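Local coordinates for type I polyketide synthase PikAII (Streptomyces venezuelae, PDB 3QP9), which probably epimerises the α-substituent of polyketide intermediates without reducing the β-keto group, as the C2-type ketoreductase domain of a modular polyketide synthase, at residues H121-T132 against D364-T375. Sequence-based numbering, arbitrary orientation.
Sequences HPGHPAPFTRGT and DALARVVTAKAT
H124 and F128 both lay a ring face on the methyl group of A367. A367 CB sits 3.4 Å from the centroid of the H124 ring and 3.4 Å from the centroid of the F128 ring. It is nearly over the centre of each, 6° off the ring normal, so both are CH-pi contacts. The F128 side chain leaves with CG anti to the backbone N (chi1 -178°), which carries the ring onto segment 364-375 of helix 363-386. F128 CD1 also meets A367 CA at 3.4 Å. L366 CD2 approaches the same ring at its edge, 3.9 Å from F128 CE1. T132 CG2 touches this leucine methyl too.

P127, which follows a cis peptide bond, packs farther along the helix. P127 CG rests on A374 CB at 3.8 Å and also touches V370 CG1. F421 of helix 413-426 packs on P127 and A374. Beside the proline, T375 OG1 donates a 2.7 Å hydrogen bond to A126 O, tilted 23° from the carbonyl plane.

One water links the polar backbone to the helix. It donates to P125 O and to T371 OG1 (3.0 Å from the water oxygen), and accepts from F128 N. T371 OG1 in turn donates to A367 O, which also takes the helical bond from T371 N, from the opposite face of its plane.

Ketoreductases of this family have a structural and a catalytic subdomain, and the contact probably lies between them. The small A367 side chain lets both ring faces reach the helix, and A126 O, P125 O and F128 N are all paired where the loop meets it.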
loop_
_atom_site.group_PDB
_atom_site.type_symbol
_atom_site.label_atom_id
_atom_site.label_comp_id
_atom_site.label_asym_id
_atom_site.label_seq_id
_atom_site.Cartn_x
_atom_site.Cartn_y
_atom_site.Cartn_z
ATOM N N HIS A 121 -1.369 7.354 -17.338
ATOM C CA HIS A 121 -0.660 6.584 -18.348
ATOM C C HIS A 121 -1.665 6.123 -19.400
ATOM O O HIS A 121 -2.720 5.582 -19.051
ATOM C CB HIS A 121 0.053 5.415 -17.713
ATOM C CG HIS A 121 0.845 4.591 -18.668
ATOM N ND1 HIS A 121 2.223 4.634 -18.721
ATOM C CD2 HIS A 121 0.462 3.661 -19.573
ATOM C CE1 HIS A 121 2.654 3.777 -19.633
ATOM N NE2 HIS A 121 1.604 3.179 -20.168
ATOM N N PRO A 122 -1.309 6.298 -20.703
ATOM C CA PRO A 122 -2.177 6.018 -21.858
ATOM C C PRO A 122 -2.772 4.606 -21.849
ATOM O O PRO A 122 -3.906 4.398 -22.269
ATOM C CB PRO A 122 -1.230 6.176 -23.072
ATOM C CG PRO A 122 -0.129 7.043 -22.603
ATOM C CD PRO A 122 0.048 6.710 -21.121
ATOM N N GLY A 123 -2.028 3.620 -21.381
ATOM C CA GLY A 123 -2.584 2.273 -21.489
ATOM C C GLY A 123 -3.527 1.874 -20.350
ATOM O O GLY A 123 -4.024 0.769 -20.358
ATOM N N HIS A 124 -3.751 2.755 -19.362
ATOM C CA HIS A 124 -4.200 2.258 -18.040
ATOM C C HIS A 124 -5.031 3.250 -17.228
ATOM O O HIS A 124 -4.778 4.431 -17.293
ATOM C CB HIS A 124 -2.996 1.785 -17.226
ATOM C CG HIS A 124 -2.248 0.629 -17.849
ATOM N ND1 HIS A 124 -1.022 0.783 -18.470
ATOM C CD2 HIS A 124 -2.535 -0.693 -17.914
ATOM C CE1 HIS A 124 -0.597 -0.388 -18.909
ATOM N NE2 HIS A 124 -1.494 -1.301 -18.582
ATOM N N PRO A 125 -6.066 2.763 -16.506
ATOM C CA PRO A 125 -6.934 3.681 -15.724
ATOM C C PRO A 125 -6.221 4.186 -14.448
ATOM O O PRO A 125 -5.170 3.652 -14.094
ATOM C CB PRO A 125 -8.156 2.815 -15.370
ATOM C CG PRO A 125 -7.684 1.430 -15.368
ATOM C CD PRO A 125 -6.528 1.368 -16.442
ATOM N N ALA A 126 -6.773 5.202 -13.778
ATOM C CA ALA A 126 -6.279 5.578 -12.469
ATOM C C ALA A 126 -6.542 4.376 -11.484
ATOM O O ALA A 126 -7.535 3.612 -11.656
ATOM C CB ALA A 126 -6.952 6.863 -12.006
ATOM N N PRO A 127 -5.703 4.220 -10.427
ATOM C CA PRO A 127 -4.771 5.242 -9.872
ATOM C C PRO A 127 -3.359 5.038 -10.370
ATOM O O PRO A 127 -2.485 5.852 -10.081
ATOM C CB PRO A 127 -4.819 4.961 -8.332
ATOM C CG PRO A 127 -5.101 3.483 -8.202
ATOM C CD PRO A 127 -5.860 3.063 -9.493
ATOM N N PHE A 128 -3.118 3.968 -11.127
ATOM C CA PHE A 128 -1.773 3.810 -11.748
ATOM C C PHE A 128 -1.388 5.123 -12.429
ATOM O O PHE A 128 -2.220 5.710 -13.147
ATOM C CB PHE A 128 -1.758 2.667 -12.757
ATOM C CG PHE A 128 -0.399 2.442 -13.370
ATOM C CD1 PHE A 128 0.535 1.637 -12.720
ATOM C CD2 PHE A 128 -0.074 3.005 -14.592
ATOM C CE1 PHE A 128 1.806 1.398 -13.274
ATOM C CE2 PHE A 128 1.199 2.767 -15.138
ATOM C CZ PHE A 128 2.135 1.979 -14.454
ATOM N N THR A 129 -0.186 5.640 -12.145
ATOM C CA THR A 129 0.312 6.898 -12.802
ATOM C C THR A 129 1.599 6.641 -13.569
ATOM O O THR A 129 2.178 5.548 -13.463
ATOM C CB THR A 129 0.578 8.097 -11.814
ATOM O OG1 THR A 129 1.800 7.909 -11.101
ATOM C CG2 THR A 129 -0.578 8.337 -10.834
ATOM N N ARG A 130 2.058 7.623 -14.349
ATOM C CA ARG A 130 3.278 7.399 -15.149
ATOM C C ARG A 130 4.466 7.226 -14.214
ATOM O O ARG A 130 5.356 6.411 -14.446
ATOM C CB ARG A 130 3.493 8.561 -16.087
ATOM C CG ARG A 130 2.550 8.527 -17.322
ATOM C CD ARG A 130 2.976 9.605 -18.367
ATOM N NE ARG A 130 1.848 10.100 -19.190
ATOM C CZ ARG A 130 1.953 10.635 -20.414
ATOM N NH1 ARG A 130 0.862 11.038 -21.060
ATOM N NH2 ARG A 130 3.135 10.759 -20.997
ATOM N N GLY A 131 4.444 8.002 -13.127
ATOM C CA GLY A 131 5.436 7.872 -12.033
ATOM C C GLY A 131 5.535 6.494 -11.396
ATOM O O GLY A 131 6.624 6.091 -11.014
ATOM N N THR A 132 4.405 5.794 -11.259
ATOM C CA THR A 132 4.387 4.410 -10.782
ATOM C C THR A 132 5.216 3.464 -11.713
ATOM O O THR A 132 6.069 2.677 -11.234
ATOM C CB THR A 132 2.949 3.864 -10.664
ATOM O OG1 THR A 132 2.039 4.889 -10.186
ATOM C CG2 THR A 132 2.888 2.684 -9.680
ATOM N N ASP A 364 3.426 -2.548 -17.672
ATOM C CA ASP A 364 2.028 -2.867 -18.007
ATOM C C ASP A 364 1.419 -3.943 -17.060
ATOM O O ASP A 364 0.270 -3.824 -16.591
ATOM C CB ASP A 364 1.845 -3.207 -19.513
ATOM C CG ASP A 364 2.115 -1.983 -20.454
ATOM O OD1 ASP A 364 2.885 -2.156 -21.424
ATOM O OD2 ASP A 364 1.597 -0.855 -20.267
ATOM N N ALA A 365 2.204 -4.982 -16.780
ATOM C CA ALA A 365 1.855 -5.995 -15.795
ATOM C C ALA A 365 1.600 -5.377 -14.371
ATOM O O ALA A 365 0.559 -5.685 -13.719
ATOM C CB ALA A 365 2.969 -7.005 -15.738
ATOM N N LEU A 366 2.514 -4.492 -13.929
ATOM C CA LEU A 366 2.360 -3.788 -12.652
ATOM C C LEU A 366 1.019 -3.039 -12.642
ATOM O O LEU A 366 0.241 -3.181 -11.691
ATOM C CB LEU A 366 3.523 -2.803 -12.395
ATOM C CG LEU A 366 3.364 -1.765 -11.281
ATOM C CD1 LEU A 366 3.414 -2.504 -9.964
ATOM C CD2 LEU A 366 4.444 -0.648 -11.283
ATOM N N ALA A 367 0.794 -2.259 -13.716
ATOM C CA ALA A 367 -0.389 -1.428 -13.918
ATOM C C ALA A 367 -1.685 -2.215 -13.855
ATOM O O ALA A 367 -2.658 -1.798 -13.191
ATOM C CB ALA A 367 -0.297 -0.702 -15.229
ATOM N N ARG A 368 -1.670 -3.379 -14.497
ATOM C CA ARG A 368 -2.795 -4.330 -14.413
ATOM C C ARG A 368 -3.065 -4.799 -12.999
ATOM O O ARG A 368 -4.222 -5.037 -12.643
ATOM C CB ARG A 368 -2.577 -5.571 -15.322
ATOM C CG ARG A 368 -3.338 -5.571 -16.636
ATOM C CD ARG A 368 -2.950 -6.828 -17.579
ATOM N NE ARG A 368 -2.052 -6.318 -18.598
ATOM C CZ ARG A 368 -0.776 -6.649 -18.799
ATOM N NH1 ARG A 368 -0.114 -6.004 -19.741
ATOM N NH2 ARG A 368 -0.153 -7.609 -18.122
ATOM N N VAL A 369 -2.022 -5.000 -12.191
ATOM C CA VAL A 369 -2.247 -5.573 -10.879
ATOM C C VAL A 369 -2.781 -4.446 -10.009
ATOM O O VAL A 369 -3.653 -4.684 -9.157
ATOM C CB VAL A 369 -0.962 -6.240 -10.264
ATOM C CG1 VAL A 369 -1.122 -6.468 -8.748
ATOM C CG2 VAL A 369 -0.545 -7.560 -10.984
ATOM N N VAL A 370 -2.287 -3.217 -10.229
ATOM C CA VAL A 370 -2.798 -2.052 -9.478
ATOM C C VAL A 370 -4.311 -1.869 -9.763
ATOM O O VAL A 370 -5.147 -1.584 -8.873
ATOM C CB VAL A 370 -1.979 -0.782 -9.839
ATOM C CG1 VAL A 370 -2.698 0.528 -9.310
ATOM C CG2 VAL A 370 -0.471 -0.937 -9.359
ATOM N N THR A 371 -4.674 -2.084 -11.036
ATOM C CA THR A 371 -6.064 -1.902 -11.476
ATOM C C THR A 371 -6.953 -2.921 -10.755
ATOM O O THR A 371 -7.941 -2.542 -10.140
ATOM C CB THR A 371 -6.215 -1.935 -13.022
ATOM O OG1 THR A 371 -5.359 -0.929 -13.593
ATOM C CG2 THR A 371 -7.715 -1.679 -13.401
ATOM N N ALA A 372 -6.561 -4.194 -10.770
ATOM C CA ALA A 372 -7.358 -5.220 -10.104
ATOM C C ALA A 372 -7.544 -4.995 -8.602
ATOM O O ALA A 372 -8.563 -5.452 -8.044
ATOM C CB ALA A 372 -6.756 -6.585 -10.349
ATOM N N LYS A 373 -6.564 -4.361 -7.938
ATOM C CA LYS A 373 -6.623 -4.227 -6.479
ATOM C C LYS A 373 -7.198 -2.888 -6.034
ATOM O O LYS A 373 -7.893 -2.774 -5.003
ATOM C CB LYS A 373 -5.268 -4.468 -5.791
ATOM C CG LYS A 373 -4.737 -5.892 -5.713
ATOM C CD LYS A 373 -5.745 -6.970 -5.330
ATOM C CE LYS A 373 -5.622 -7.427 -3.902
ATOM N NZ LYS A 373 -6.462 -8.638 -3.654
ATOM N N ALA A 374 -6.971 -1.883 -6.834
ATOM C CA ALA A 374 -7.279 -0.504 -6.412
ATOM C C ALA A 374 -8.291 0.331 -7.195
ATOM O O ALA A 374 -8.837 1.287 -6.638
ATOM C CB ALA A 374 -5.967 0.282 -6.308
ATOM N N THR A 375 -8.511 0.073 -8.465
ATOM C CA THR A 375 -9.389 0.980 -9.279
ATOM C C THR A 375 -10.866 0.999 -8.830
ATOM O O THR A 375 -11.548 2.103 -8.794
ATOM C CB THR A 375 -9.298 0.653 -10.784
ATOM O OG1 THR A 375 -7.955 0.986 -11.209
ATOM C CG2 THR A 375 -10.313 1.493 -11.606
HETATM O O HOH W 1 -4.909 1.774 -12.262
#